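Local coordinates for protein diaminopimelate decarboxylase (Phaeodactylum tricornutum, PDB 7JPJ) that probably catalyses the pyridoxal-phosphate-dependent decarboxylation of diaminopimelate, the lysine-forming step of lysine biosynthesis, working as an obligate dimer, at residues A[126-131]-A[140-145]; A[100-105]-A[277-282]; A[66-71]-A[76-81]. All coordinates share one frame; numbering follows the deposited sequence.

Contact 1: A[126-131]-A[140-145]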
loop_
_atom_site.group_PDB
_atom_site.type_symbol
_atom_site.label_atom_id
_atom_site.label_comp_id
_atom_site.label_asym_id
_atom_site.label_seq_id
_atom_site.Cartn_x
_atom_site.Cartn_y
_atom_site.Cartn_z
ATOM N N SER A 126 -13.680 23.157 11.556
ATOM C CA SER A 126 -13.355 23.866 10.320
ATOM C C SER A 126 -14.361 23.563 9.218
ATOM O O SER A 126 -14.746 24.459 8.458
ATOM C CB SER A 126 -11.951 23.485 9.857
ATOM O OG SER A 126 -11.120 23.193 10.963
ATOM N N GLN A 127 -14.786 22.302 9.104
ATOM C CA GLN A 127 -15.724 21.938 8.048
ATOM C C GLN A 127 -17.101 22.529 8.304
ATOM O O GLN A 127 -17.766 22.999 7.374
ATOM C CB GLN A 127 -15.816 20.420 7.921
ATOM C CG GLN A 127 -14.551 19.765 7.419
ATOM C CD GLN A 127 -14.730 18.284 7.177
ATOM O OE1 GLN A 127 -15.748 17.702 7.553
ATOM N NE2 GLN A 127 -13.742 17.664 6.542
ATOM N N LEU A 128 -17.548 22.506 9.560
ATOM C CA LEU A 128 -18.832 23.105 9.897
ATOM C C LEU A 128 -18.832 24.598 9.598
ATOM O O LEU A 128 -19.802 25.131 9.047
ATOM C CB LEU A 128 -19.154 22.846 11.368
ATOM C CG LEU A 128 -20.603 23.033 11.812
ATOM C CD1 LEU A 128 -21.524 22.148 10.991
ATOM C CD2 LEU A 128 -20.740 22.732 13.293
ATOM N N GLU A 129 -17.745 25.290 9.942
ATOM C CA GLU A 129 -17.686 26.728 9.709
ATOM C C GLU A 129 -17.671 27.048 8.219
ATOM O O GLU A 129 -18.322 28.004 7.781
ATOM C CB GLU A 129 -16.463 27.323 10.403
ATOM C CG GLU A 129 -16.587 27.391 11.917
ATOM C CD GLU A 129 -15.301 27.839 12.584
ATOM O OE1 GLU A 129 -14.233 27.737 11.943
ATOM O OE2 GLU A 129 -15.360 28.294 13.745
ATOM N N ARG A 130 -16.937 26.262 7.426
ATOM C CA ARG A 130 -16.948 26.462 5.979
ATOM C C ARG A 130 -18.336 26.206 5.403
ATOM O O ARG A 130 -18.792 26.932 4.511
ATOM C CB ARG A 130 -15.909 25.557 5.314
ATOM C CG ARG A 130 -14.462 25.916 5.642
ATOM C CD ARG A 130 -13.487 24.948 4.990
ATOM N NE ARG A 130 -13.563 25.005 3.534
ATOM C CZ ARG A 130 -12.974 24.137 2.717
ATOM N NH1 ARG A 130 -12.259 23.135 3.213
ATOM N NH2 ARG A 130 -13.103 24.272 1.403
ATOM N N PHE A 131 -19.024 25.177 5.903
ATOM C CA PHE A 131 -20.399 24.925 5.484
ATOM C C PHE A 131 -21.312 26.071 5.902
ATOM O O PHE A 131 -22.135 26.546 5.111
ATOM C CB PHE A 131 -20.883 23.600 6.077
ATOM C CG PHE A 131 -22.212 23.143 5.550
ATOM C CD1 PHE A 131 -22.287 22.360 4.411
ATOM C CD2 PHE A 131 -23.386 23.487 6.200
ATOM C CE1 PHE A 131 -23.509 21.931 3.927
ATOM C CE2 PHE A 131 -24.607 23.065 5.721
ATOM C CZ PHE A 131 -24.669 22.285 4.582
ATOM N N ALA A 140 -29.346 25.574 6.193
ATOM C CA ALA A 140 -29.121 24.273 5.586
ATOM C C ALA A 140 -29.021 23.185 6.646
ATOM O O ALA A 140 -28.482 23.397 7.735
ATOM C CB ALA A 140 -27.852 24.306 4.737
ATOM N N LYS A 141 -29.576 22.019 6.328
ATOM C CA LYS A 141 -29.400 20.850 7.171
ATOM C C LYS A 141 -28.023 20.251 6.931
ATOM O O LYS A 141 -27.476 20.326 5.828
ATOM C CB LYS A 141 -30.490 19.811 6.899
ATOM C CG LYS A 141 -31.879 20.238 7.368
ATOM C CD LYS A 141 -32.990 19.736 6.451
ATOM C CE LYS A 141 -32.590 19.779 4.980
ATOM N NZ LYS A 141 -33.628 19.150 4.105
ATOM N N VAL A 142 -27.457 19.662 7.983
ATOM C CA VAL A 142 -26.109 19.114 7.921
ATOM C C VAL A 142 -25.987 18.054 9.000
ATOM O O VAL A 142 -26.699 18.087 10.007
ATOM C CB VAL A 142 -25.044 20.232 8.079
ATOM C CG1 VAL A 142 -24.970 20.706 9.526
ATOM C CG2 VAL A 142 -23.683 19.763 7.586
ATOM N N GLY A 143 -25.095 17.089 8.773
ATOM C CA GLY A 143 -24.760 16.100 9.770
ATOM C C GLY A 143 -23.515 16.498 10.542
ATOM O O GLY A 143 -22.710 17.306 10.084
ATOM N N VAL A 144 -23.371 15.923 11.733
ATOM C CA VAL A 144 -22.257 16.214 12.630
ATOM C C VAL A 144 -21.694 14.895 13.142
ATOM O O VAL A 144 -22.400 14.142 13.822
ATOM C CB VAL A 144 -22.684 17.104 13.811
ATOM C CG1 VAL A 144 -21.484 17.457 14.671
ATOM C CG2 VAL A 144 -23.365 18.367 13.311
ATOM N N ARG A 145 -20.427 14.621 12.830
ATOM C CA ARG A 145 -19.748 13.454 13.378
ATOM C C ARG A 145 -19.053 13.828 14.681
ATOM O O ARG A 145 -18.296 14.802 14.733
ATOM C CB ARG A 145 -18.731 12.870 12.395
ATOM C CG ARG A 145 -17.900 11.764 13.035
ATOM C CD ARG A 145 -17.218 10.853 12.031
ATOM N NE ARG A 145 -16.392 9.857 12.712
ATOM C CZ ARG A 145 -15.807 8.826 12.111
ATOM N NH1 ARG A 145 -15.954 8.646 10.806
ATOM N NH2 ARG A 145 -15.073 7.974 12.816
#
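Val-142 lays its CG2 methyl over one face of the Phe-131 ring, a CH-pi contact in which CG2 sits 3.9 Å from the centroid of the Phe-131 ring and only 10° off the ring normal. On the helix side, CG of Phe-131 stands anti to the backbone N (chi1 -171°), which sends the ring out from the helix to the strand, while Val-142 comes from the opposite direction.

The other contacts are van der Waals. Two are between apolar side chains: at the far end of the ring, Phe-131 CE2 lies 3.6 Å from Ala-140 CB, and one turn earlier in the helix Leu-128 brings its CD1 branch to 4.0 Å from CG1 of Val-142. The two methyls of this valine are therefore shared out, CG2 to the phenyl ring and CG1 to the leucine. The third is with a polar atom, CZ of Phe-131 coming up obliquely to the backbone carbonyl O of Lys-141.

No hydrogen bond crosses between the segments; the polar backbone of the strand is engaged elsewhere, Val-142 with Glu-196 and Gly-143 with Leu-120. Phe-110 and Val-114 of helix 110-116 also touch Phe-131.

The short helix and strand axes run antiparallel, at 171° and 10.4 Å apart, as expected for the helix-to-strand half of a beta-alpha-beta unit, strand 119-122, helix 125-134 and strand 141-147, in a TIM-type barrel.

Contact 2: A[100-105]-A[277-282]; sequences SLSTQE and EIEPGT. With SO4 (sulfate ion), chain D.
Inside the pyridoxal-binding barrel, Glu-279, just beyond strand 275-278, reaches through the interior toward Ser-100, on strand 99-101, and Ser-102. The approach is loose: Glu-279 OE1 stops 4.1 Å from Ser-100 OG and 4.4 Å from Ser-102 OG, and no hydrogen bond joins the segments. The glutamate chain is extended beyond CG (chi2 174°), which carries the carboxylate well into the barrel. There its OE1 accepts from Asn-234 ND2, while OE2 has a weak bond from His-201 NE2 and also lies close to Asp-79 OD2.

Further along, segment 277-282 holds a sulfate, probably from the crystallisation liquor, with two backbone N-H groups and the hydroxyl of Thr-282. Gly-281 N gives a hydrogen bond to sulfate O2 (3.1 Å), Thr-282 N one to O3 of the sulfate (3.1 Å), and Thr-282 OG1 donates to sulfate O1 at 2.8 Å. Tyr-395 OH and Gly-238 N add further bonds to the anion. A phosphate-sized anion held here is consistent with a site for the cofactor's phosphate.

Around the contact, strand 53-58 supplies Arg-56, which touches Ser-100 and Glu-279, and strand 99-101 is hydrogen-bonded between strands 77-80 and 119-122.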
loop_
_atom_site.group_PDB
_atom_site.type_symbol
_atom_site.label_atom_id
_atom_site.label_comp_id
_atom_site.label_asym_id
_atom_site.label_seq_id
_atom_site.Cartn_x
_atom_site.Cartn_y
_atom_site.Cartn_z
ATOM N N SER A 100 -23.850 10.046 1.453
ATOM C CA SER A 100 -23.449 10.896 2.563
ATOM C C SER A 100 -21.929 10.996 2.574
ATOM O O SER A 100 -21.234 10.012 2.301
ATOM C CB SER A 100 -23.965 10.358 3.904
ATOM O OG SER A 100 -23.247 9.207 4.308
ATOM N N LEU A 101 -21.415 12.185 2.881
ATOM C CA LEU A 101 -19.984 12.472 2.796
ATOM C C LEU A 101 -19.412 12.667 4.197
ATOM O O LEU A 101 -19.763 13.627 4.892
ATOM C CB LEU A 101 -19.731 13.704 1.930
ATOM C CG LEU A 101 -18.312 14.276 1.930
ATOM C CD1 LEU A 101 -17.306 13.248 1.427
ATOM C CD2 LEU A 101 -18.249 15.545 1.096
ATOM N N SER A 102 -18.532 11.754 4.602
ATOM C CA SER A 102 -17.763 11.866 5.838
ATOM C C SER A 102 -16.293 11.728 5.466
ATOM O O SER A 102 -15.832 10.627 5.148
ATOM C CB SER A 102 -18.175 10.800 6.854
ATOM O OG SER A 102 -19.563 10.524 6.778
ATOM N N THR A 103 -15.560 12.839 5.500
ATOM C CA THR A 103 -14.216 12.879 4.947
ATOM C C THR A 103 -13.275 13.598 5.902
ATOM O O THR A 103 -13.690 14.451 6.689
ATOM C CB THR A 103 -14.207 13.573 3.571
ATOM O OG1 THR A 103 -12.877 13.587 3.042
ATOM C CG2 THR A 103 -14.723 15.002 3.682
ATOM N N GLN A 104 -11.994 13.226 5.830
ATOM C CA GLN A 104 -10.943 13.964 6.516
ATOM C C GLN A 104 -10.558 15.238 5.779
ATOM O O GLN A 104 -10.000 16.151 6.394
ATOM C CB GLN A 104 -9.697 13.088 6.684
ATOM C CG GLN A 104 -9.829 11.984 7.721
ATOM C CD GLN A 104 -9.652 12.491 9.140
ATOM O OE1 GLN A 104 -10.556 13.099 9.709
ATOM N NE2 GLN A 104 -8.483 12.243 9.718
ATOM N N GLU A 105 -10.852 15.317 4.482
ATOM C CA GLU A 105 -10.451 16.434 3.628
ATOM C C GLU A 105 -11.689 16.923 2.883
ATOM O O GLU A 105 -12.117 16.305 1.902
ATOM C CB GLU A 105 -9.350 16.006 2.662
ATOM C CG GLU A 105 -9.004 17.014 1.581
ATOM C CD GLU A 105 -8.005 16.460 0.580
ATOM O OE1 GLU A 105 -7.419 15.391 0.857
ATOM O OE2 GLU A 105 -7.803 17.089 -0.481
ATOM N N GLU A 277 -28.874 4.479 11.107
ATOM C CA GLU A 277 -28.037 4.239 9.941
ATOM C C GLU A 277 -26.837 3.397 10.338
ATOM O O GLU A 277 -26.300 3.545 11.439
ATOM C CB GLU A 277 -27.551 5.543 9.312
ATOM C CG GLU A 277 -28.644 6.367 8.671
ATOM C CD GLU A 277 -28.096 7.584 7.960
ATOM O OE1 GLU A 277 -26.865 7.801 8.010
ATOM O OE2 GLU A 277 -28.889 8.320 7.334
ATOM N N ILE A 278 -26.424 2.514 9.433
ATOM C CA ILE A 278 -25.231 1.700 9.608
ATOM C C ILE A 278 -24.384 1.824 8.350
ATOM O O ILE A 278 -24.903 1.940 7.236
ATOM C CB ILE A 278 -25.574 0.222 9.905
ATOM C CG1 ILE A 278 -26.363 -0.402 8.751
ATOM C CG2 ILE A 278 -26.354 0.113 11.206
ATOM C CD1 ILE A 278 -26.661 -1.871 8.948
ATOM N N GLU A 279 -23.066 1.811 8.532
ATOM C CA GLU A 279 -22.115 2.038 7.445
ATOM C C GLU A 279 -21.135 0.876 7.322
ATOM O O GLU A 279 -19.926 1.051 7.510
ATOM C CB GLU A 279 -21.367 3.352 7.664
ATOM C CG GLU A 279 -22.061 4.584 7.092
ATOM C CD GLU A 279 -21.349 5.883 7.456
ATOM O OE1 GLU A 279 -22.015 6.944 7.510
ATOM O OE2 GLU A 279 -20.121 5.844 7.694
ATOM N N PRO A 280 -21.618 -0.325 6.987
ATOM C CA PRO A 280 -20.708 -1.474 6.892
ATOM C C PRO A 280 -19.906 -1.433 5.598
ATOM O O PRO A 280 -20.444 -1.157 4.523
ATOM C CB PRO A 280 -21.655 -2.679 6.922
ATOM C CG PRO A 280 -22.897 -2.171 6.306
ATOM C CD PRO A 280 -23.009 -0.716 6.698
ATOM N N GLY A 281 -18.610 -1.699 5.714
ATOM C CA GLY A 281 -17.764 -1.843 4.549
ATOM C C GLY A 281 -17.286 -3.272 4.400
ATOM O O GLY A 281 -17.624 -3.956 3.429
ATOM N N THR A 282 -16.501 -3.730 5.380
ATOM C CA THR A 282 -16.022 -5.107 5.382
ATOM C C THR A 282 -17.182 -6.098 5.328
ATOM O O THR A 282 -17.182 -7.026 4.512
ATOM C CB THR A 282 -15.163 -5.347 6.624
ATOM O OG1 THR A 282 -14.080 -4.409 6.644
ATOM C CG2 THR A 282 -14.607 -6.761 6.630
HETATM S S SO4 D . -15.549 -1.294 8.036
HETATM O O1 SO4 D . -14.809 -2.478 8.467
HETATM O O2 SO4 D . -16.968 -1.472 8.341
HETATM O O3 SO4 D . -15.381 -1.102 6.600
HETATM O O4 SO4 D . -15.031 -0.122 8.736
#

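Contact 3: A[66-71]-A[76-81]; sequences SILKYF and IHVDAS
Ile-76 packs alongside Phe-71, the two side chains pointing the same way, and can be followed outward from its CB. That atom lies 4.1 Å from Phe-71 CB and is also close to the carbonyl O of Phe-71. CG2 branches off to meet the same phenylalanine CB. The other branch, CG1, passes the carbonyl O, and at the tip CD1 comes to 4.2 Å from Phe-71 CD1, obliquely to the ring. CG of Phe-71 is anti to its carbonyl carbon (chi1 -74°), which sets the near side of the ring, CD1, beside the tip of the isoleucine.

The backbone ties the pair together as well: Ile-76 N donates to Phe-71 O at 2.9 Å, with an N-H...O angle of 151° and the donor nearly in line with the C=O bond. This bond spans the turn that leads from the helix into the strand.

Leu-68, three residues before Phe-71, meets Val-78 CG2 with its CD2 at 4.1 Å, the two side chains crossing at about a right angle.

Helix 65-73 here packs on strand 77-80 within a beta-alpha-beta unit begun by strand 53-58, whose Tyr-57 meets the Phe-71 ring edge-to-face. Helix 34-45 touches Phe-71 through Leu-37, and helix 282-285 reaches both Phe-71 and Ile-76 through Leu-284.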
loop_
_atom_site.group_PDB
_atom_site.type_symbol
_atom_site.label_atom_id
_atom_site.label_comp_id
_atom_site.label_asym_id
_atom_site.label_seq_id
_atom_site.Cartn_x
_atom_site.Cartn_y
_atom_site.Cartn_z
ATOM N N SER A 66 -19.948 -1.878 -10.722
ATOM C CA SER A 66 -20.908 -2.974 -10.663
ATOM C C SER A 66 -21.341 -3.250 -9.228
ATOM O O SER A 66 -22.521 -3.508 -8.967
ATOM C CB SER A 66 -20.314 -4.230 -11.299
ATOM O OG SER A 66 -20.025 -4.014 -12.669
ATOM N N ILE A 67 -20.401 -3.201 -8.283
ATOM C CA ILE A 67 -20.766 -3.358 -6.877
ATOM C C ILE A 67 -21.684 -2.223 -6.439
ATOM O O ILE A 67 -22.679 -2.442 -5.736
ATOM C CB ILE A 67 -19.502 -3.440 -6.000
ATOM C CG1 ILE A 67 -18.543 -4.502 -6.544
ATOM C CG2 ILE A 67 -19.870 -3.739 -4.555
ATOM C CD1 ILE A 67 -19.091 -5.913 -6.486
ATOM N N LEU A 68 -21.370 -0.993 -6.854
ATOM C CA LEU A 68 -22.241 0.137 -6.546
ATOM C C LEU A 68 -23.618 -0.051 -7.166
ATOM O O LEU A 68 -24.642 0.177 -6.513
ATOM C CB LEU A 68 -21.610 1.439 -7.036
ATOM C CG LEU A 68 -20.332 1.901 -6.342
ATOM C CD1 LEU A 68 -19.926 3.264 -6.874
ATOM C CD2 LEU A 68 -20.523 1.939 -4.837
ATOM N N LYS A 69 -23.660 -0.465 -8.434
ATOM C CA LYS A 69 -24.941 -0.664 -9.102
ATOM C C LYS A 69 -25.746 -1.775 -8.437
ATOM O O LYS A 69 -26.976 -1.687 -8.339
ATOM C CB LYS A 69 -24.719 -0.972 -10.584
ATOM C CG LYS A 69 -24.165 0.193 -11.390
ATOM C CD LYS A 69 -23.817 -0.239 -12.807
ATOM C CE LYS A 69 -23.075 0.855 -13.568
ATOM N NZ LYS A 69 -23.903 2.083 -13.753
ATOM N N TYR A 70 -25.069 -2.827 -7.967
ATOM C CA TYR A 70 -25.785 -3.936 -7.346
ATOM C C TYR A 70 -26.384 -3.525 -6.005
ATOM O O TYR A 70 -27.557 -3.803 -5.729
ATOM C CB TYR A 70 -24.865 -5.142 -7.163
ATOM C CG TYR A 70 -25.545 -6.233 -6.378
ATOM C CD1 TYR A 70 -26.465 -7.075 -6.986
ATOM C CD2 TYR A 70 -25.306 -6.395 -5.017
ATOM C CE1 TYR A 70 -27.111 -8.061 -6.273
ATOM C CE2 TYR A 70 -25.951 -7.380 -4.293
ATOM C CZ TYR A 70 -26.851 -8.210 -4.927
ATOM O OH TYR A 70 -27.497 -9.193 -4.219
ATOM N N PHE A 71 -25.586 -2.882 -5.149
ATOM C CA PHE A 71 -26.098 -2.445 -3.855
ATOM C C PHE A 71 -27.159 -1.364 -4.008
ATOM O O PHE A 71 -28.026 -1.223 -3.139
ATOM C CB PHE A 71 -24.959 -1.939 -2.974
ATOM C CG PHE A 71 -24.090 -3.031 -2.411
ATOM C CD1 PHE A 71 -24.611 -4.286 -2.148
ATOM C CD2 PHE A 71 -22.752 -2.794 -2.138
ATOM C CE1 PHE A 71 -23.810 -5.289 -1.626
ATOM C CE2 PHE A 71 -21.949 -3.790 -1.618
ATOM C CZ PHE A 71 -22.477 -5.040 -1.362
ATOM N N ILE A 76 -29.600 -0.111 -0.945
ATOM C CA ILE A 76 -28.518 0.208 -0.020
ATOM C C ILE A 76 -27.858 1.495 -0.491
ATOM O O ILE A 76 -27.531 1.637 -1.675
ATOM C CB ILE A 76 -27.500 -0.940 0.067
ATOM C CG1 ILE A 76 -28.104 -2.133 0.807
ATOM C CG2 ILE A 76 -26.226 -0.475 0.752
ATOM C CD1 ILE A 76 -27.132 -3.268 1.017
ATOM N N HIS A 77 -27.670 2.437 0.427
ATOM C CA HIS A 77 -27.125 3.741 0.084
ATOM C C HIS A 77 -25.596 3.691 0.124
ATOM O O HIS A 77 -24.989 2.626 0.269
ATOM C CB HIS A 77 -27.706 4.806 1.012
ATOM C CG HIS A 77 -29.177 5.029 0.827
ATOM N ND1 HIS A 77 -29.770 6.262 0.992
ATOM C CD2 HIS A 77 -30.172 4.176 0.489
ATOM C CE1 HIS A 77 -31.068 6.158 0.767
ATOM N NE2 HIS A 77 -31.337 4.902 0.460
ATOM N N VAL A 78 -24.951 4.849 -0.008
ATOM C CA VAL A 78 -23.500 4.935 -0.135
ATOM C C VAL A 78 -22.963 5.908 0.907
ATOM O O VAL A 78 -23.517 6.998 1.091
ATOM C CB VAL A 78 -23.085 5.371 -1.554
ATOM C CG1 VAL A 78 -21.721 6.045 -1.542
ATOM C CG2 VAL A 78 -23.081 4.179 -2.494
ATOM N N ASP A 79 -21.888 5.507 1.594
ATOM C CA ASP A 79 -21.122 6.375 2.484
ATOM C C ASP A 79 -19.769 6.648 1.833
ATOM O O ASP A 79 -18.947 5.735 1.690
ATOM C CB ASP A 79 -20.953 5.735 3.862
ATOM C CG ASP A 79 -19.719 6.243 4.603
ATOM O OD1 ASP A 79 -19.516 7.480 4.681
ATOM O OD2 ASP A 79 -18.952 5.398 5.115
ATOM N N ALA A 80 -19.536 7.902 1.452
ATOM C CA ALA A 80 -18.349 8.285 0.699
ATOM C C ALA A 80 -17.300 8.899 1.618
ATOM O O ALA A 80 -17.630 9.617 2.566
ATOM C CB ALA A 80 -18.710 9.271 -0.411
ATOM N N SER A 81 -16.029 8.617 1.320
ATOM C CA SER A 81 -14.912 9.066 2.139
ATOM C C SER A 81 -14.231 10.317 1.601
ATOM O O SER A 81 -13.342 10.853 2.272
ATOM C CB SER A 81 -13.872 7.950 2.265
ATOM O OG SER A 81 -14.374 6.881 3.037
#

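In the fold
All three contacts belong to one parallel barrel sheet. Contacts 1 and 3 are helix-on-strand packings on its outside, their centres about 23 Å apart, whereas contact 2 spans the interior. Contact 2 meets contact 3 through neighbouring strands 99-101 and 77-80, where Ser-100 O lies 2.8 Å from Ala-80 N, a probable hydrogen bond. It meets contact 1 through a probable hydrogen bond from Gln-127 NE2 to Thr-103 O at 3.2 Å. The side chain of Glu-279 is about 7 Å from that of Lys-60, the predicted cofactor lysine, unmodified here. The side chain of Val-78 is about 9 Å from that of Lys-60. Thr-282 touches the bound D-lysine, so contact 2 borders the ligand pocket.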